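Local atomic coordinates of CYCLIN domain-containing protein (Chaetomium thermophilum, PDB entry 6Z3U), a protein that probably regulates a cyclin-dependent serine/threonine kinase, as the cyclin subunit of the CAK complex. Residues T94-R99 against E134-A139. Residues are numbered along the deposited sequence; the frame is centred on the assembly and turned at random.
Sequences TAELLR and EMLLVA
Around Leu97 and Leu136, whose CA atoms lie 5.9 Å apart, two helix segments pass at a closest axial distance of 9.9 Å, their N-to-C directions 46° apart. They belong to helices 83-103 and 132-146 of the all-helical cyclin fold, and the contact lies in its interior. Leu136 points at the other helix and buries the most surface in the contact. Its CG rests on Leu97, 3.8 Å from CB, with the backbone CA equally near. The two methyls then part: CD2 stays by Leu97 CA, while CD1 reaches the backbone N of Leu97 and the side chain of Glu96. Glu96 runs across Leu136 at about a right angle; its CB and CG both lie 3.9 Å from Leu136 CD1. Were Leu136 replaced by an alanine, Leu97 CB and the aliphatic part of Glu96 would probably lose their apolar partner, and a gap would open between the helices. Leu97 also touches Phe118 of helix 108-124, so a third helix joins the packing. With CG anti to the backbone N (chi1 -178°), Leu97 reaches across to the turn between Leu136 and Ala139. Its CD1 sits 3.6 Å from the carbonyl O of Leu136 and 3.9 Å from Ala139 CB.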
ATOM      1  N   THR A  94     -21.039  10.316  -3.226  1.00 52.30           N
ATOM      2  CA  THR A  94     -20.382   9.149  -2.644  1.00 49.58           C
ATOM      3  C   THR A  94     -21.265   7.913  -2.770  1.00 54.91           C
ATOM      4  O   THR A  94     -20.764   6.803  -2.984  1.00 46.87           O
ATOM      5  CB  THR A  94     -20.033   9.410  -1.178  1.00 50.18           C
ATOM      6  OG1 THR A  94     -19.252  10.606  -1.073  1.00 53.53           O
ATOM      7  CG2 THR A  94     -19.239   8.246  -0.599  1.00 50.83           C
ATOM      8  N   ALA A  95     -22.581   8.084  -2.626  1.00 58.75           N
ATOM      9  CA  ALA A  95     -23.495   6.964  -2.826  1.00 49.73           C
ATOM     10  C   ALA A  95     -23.555   6.567  -4.294  1.00 43.04           C
ATOM     11  O   ALA A  95     -23.619   5.376  -4.618  1.00 42.79           O
ATOM     12  CB  ALA A  95     -24.887   7.325  -2.308  1.00 57.88           C
ATOM     13  N   GLU A  96     -23.542   7.552  -5.196  1.00 45.59           N
ATOM     14  CA  GLU A  96     -23.517   7.244  -6.622  1.00 49.23           C
ATOM     15  C   GLU A  96     -22.216   6.550  -7.001  1.00 46.47           C
ATOM     16  O   GLU A  96     -22.207   5.643  -7.841  1.00 46.23           O
ATOM     17  CB  GLU A  96     -23.705   8.523  -7.438  1.00 54.12           C
ATOM     18  CG  GLU A  96     -23.861   8.292  -8.937  1.00 53.67           C
ATOM     19  CD  GLU A  96     -24.252   9.552  -9.685  1.00 51.99           C
ATOM     20  OE1 GLU A  96     -23.382  10.425  -9.884  1.00 56.75           O
ATOM     21  OE2 GLU A  96     -25.434   9.672 -10.072  1.00 54.57           O
ATOM     22  N   LEU A  97     -21.105   6.969  -6.392  1.00 49.42           N
ATOM     23  CA  LEU A  97     -19.829   6.304  -6.626  1.00 43.04           C
ATOM     24  C   LEU A  97     -19.911   4.831  -6.249  1.00 55.02           C
ATOM     25  O   LEU A  97     -19.483   3.957  -7.014  1.00 58.10           O
ATOM     26  CB  LEU A  97     -18.730   7.014  -5.832  1.00 39.39           C
ATOM     27  CG  LEU A  97     -17.299   6.496  -5.970  1.00 34.43           C
ATOM     28  CD1 LEU A  97     -16.310   7.638  -5.806  1.00 33.79           C
ATOM     29  CD2 LEU A  97     -17.010   5.407  -4.949  1.00 39.33           C
ATOM     30  N   LEU A  98     -20.466   4.535  -5.070  1.00 60.26           N
ATOM     31  CA  LEU A  98     -20.606   3.147  -4.642  1.00 48.18           C
ATOM     32  C   LEU A  98     -21.509   2.370  -5.591  1.00 39.35           C
ATOM     33  O   LEU A  98     -21.188   1.245  -5.992  1.00 41.31           O
ATOM     34  CB  LEU A  98     -21.153   3.094  -3.214  1.00 47.35           C
ATOM     35  CG  LEU A  98     -20.248   3.635  -2.107  1.00 41.47           C
ATOM     36  CD1 LEU A  98     -20.962   3.596  -0.765  1.00 48.02           C
ATOM     37  CD2 LEU A  98     -18.956   2.846  -2.040  1.00 44.19           C
ATOM     38  N   ARG A  99     -22.650   2.956  -5.964  1.00 51.86           N
ATOM     39  CA  ARG A  99     -23.523   2.302  -6.933  1.00 56.04           C
ATOM     40  C   ARG A  99     -22.763   1.987  -8.215  1.00 58.28           C
ATOM     41  O   ARG A  99     -22.878   0.883  -8.762  1.00 63.18           O
ATOM     42  CB  ARG A  99     -24.742   3.178  -7.231  1.00 57.68           C
ATOM     43  CG  ARG A  99     -25.749   3.276  -6.089  1.00 61.26           C
ATOM     44  CD  ARG A  99     -27.099   3.830  -6.563  1.00 48.65           C
ATOM     45  NE  ARG A  99     -26.986   5.167  -7.147  1.00 58.52           N
ATOM     46  CZ  ARG A  99     -27.080   6.306  -6.462  1.00 59.15           C
ATOM     47  NH1 ARG A  99     -27.288   6.290  -5.152  1.00 58.63           N
ATOM     48  NH2 ARG A  99     -26.960   7.471  -7.090  1.00 47.50           N
ATOM     49  N   GLU A 134     -17.168  14.416 -12.259  1.00 43.04           N
ATOM     50  CA  GLU A 134     -15.968  13.853 -12.863  1.00 43.74           C
ATOM     51  C   GLU A 134     -15.058  13.202 -11.826  1.00 41.87           C
ATOM     52  O   GLU A 134     -14.581  12.082 -12.032  1.00 44.25           O
ATOM     53  CB  GLU A 134     -15.205  14.943 -13.624  1.00 53.15           C
ATOM     54  CG  GLU A 134     -15.993  15.584 -14.761  1.00 45.63           C
ATOM     55  CD  GLU A 134     -16.345  14.595 -15.858  1.00 48.04           C
ATOM     56  OE1 GLU A 134     -17.448  14.010 -15.801  1.00 54.96           O
ATOM     57  OE2 GLU A 134     -15.511  14.388 -16.765  1.00 51.76           O
ATOM     58  N   MET A 135     -14.801  13.892 -10.711  1.00 39.10           N
ATOM     59  CA  MET A 135     -13.967  13.317  -9.663  1.00 36.32           C
ATOM     60  C   MET A 135     -14.511  11.984  -9.168  1.00 36.59           C
ATOM     61  O   MET A 135     -13.746  11.174  -8.633  1.00 41.18           O
ATOM     62  CB  MET A 135     -13.848  14.292  -8.490  1.00 42.09           C
ATOM     63  CG  MET A 135     -13.115  15.590  -8.811  1.00 39.81           C
ATOM     64  SD  MET A 135     -11.399  15.362  -9.329  1.00 45.19           S
ATOM     65  CE  MET A 135     -11.592  15.339 -11.107  1.00 43.37           C
ATOM     66  N   LEU A 136     -15.811  11.737  -9.334  1.00 38.39           N
ATOM     67  CA  LEU A 136     -16.375  10.443  -8.962  1.00 38.18           C
ATOM     68  C   LEU A 136     -15.703   9.317  -9.739  1.00 35.66           C
ATOM     69  O   LEU A 136     -15.278   8.311  -9.159  1.00 39.24           O
ATOM     70  CB  LEU A 136     -17.886  10.453  -9.206  1.00 38.27           C
ATOM     71  CG  LEU A 136     -18.684   9.187  -8.890  1.00 35.89           C
ATOM     72  CD1 LEU A 136     -20.142   9.551  -8.661  1.00 43.19           C
ATOM     73  CD2 LEU A 136     -18.571   8.150  -9.996  1.00 39.22           C
ATOM     74  N   LEU A 137     -15.592   9.475 -11.060  1.00 35.21           N
ATOM     75  CA  LEU A 137     -14.941   8.456 -11.875  1.00 37.96           C
ATOM     76  C   LEU A 137     -13.450   8.374 -11.577  1.00 43.41           C
ATOM     77  O   LEU A 137     -12.869   7.283 -11.580  1.00 45.80           O
ATOM     78  CB  LEU A 137     -15.177   8.748 -13.355  1.00 34.20           C
ATOM     79  CG  LEU A 137     -16.523   8.287 -13.912  1.00 39.76           C
ATOM     80  CD1 LEU A 137     -16.811   8.941 -15.253  1.00 45.48           C
ATOM     81  CD2 LEU A 137     -16.535   6.774 -14.041  1.00 47.11           C
ATOM     82  N   VAL A 138     -12.811   9.519 -11.323  1.00 47.56           N
ATOM     83  CA  VAL A 138     -11.378   9.524 -11.041  1.00 33.71           C
ATOM     84  C   VAL A 138     -11.081   8.750  -9.764  1.00 31.74           C
ATOM     85  O   VAL A 138     -10.107   7.991  -9.692  1.00 33.92           O
ATOM     86  CB  VAL A 138     -10.861  10.972 -10.953  1.00 34.61           C
ATOM     87  CG1 VAL A 138      -9.389  10.985 -10.591  1.00 30.31           C
ATOM     88  CG2 VAL A 138     -11.106  11.705 -12.268  1.00 47.54           C
ATOM     89  N   ALA A 139     -11.915   8.926  -8.736  1.00 32.83           N
ATOM     90  CA  ALA A 139     -11.687   8.228  -7.475  1.00 30.11           C
ATOM     91  C   ALA A 139     -11.811   6.719  -7.636  1.00 36.01           C
ATOM     92  O   ALA A 139     -11.126   5.964  -6.938  1.00 34.70           O
ATOM     93  CB  ALA A 139     -12.667   8.729  -6.415  1.00 32.41           C
TER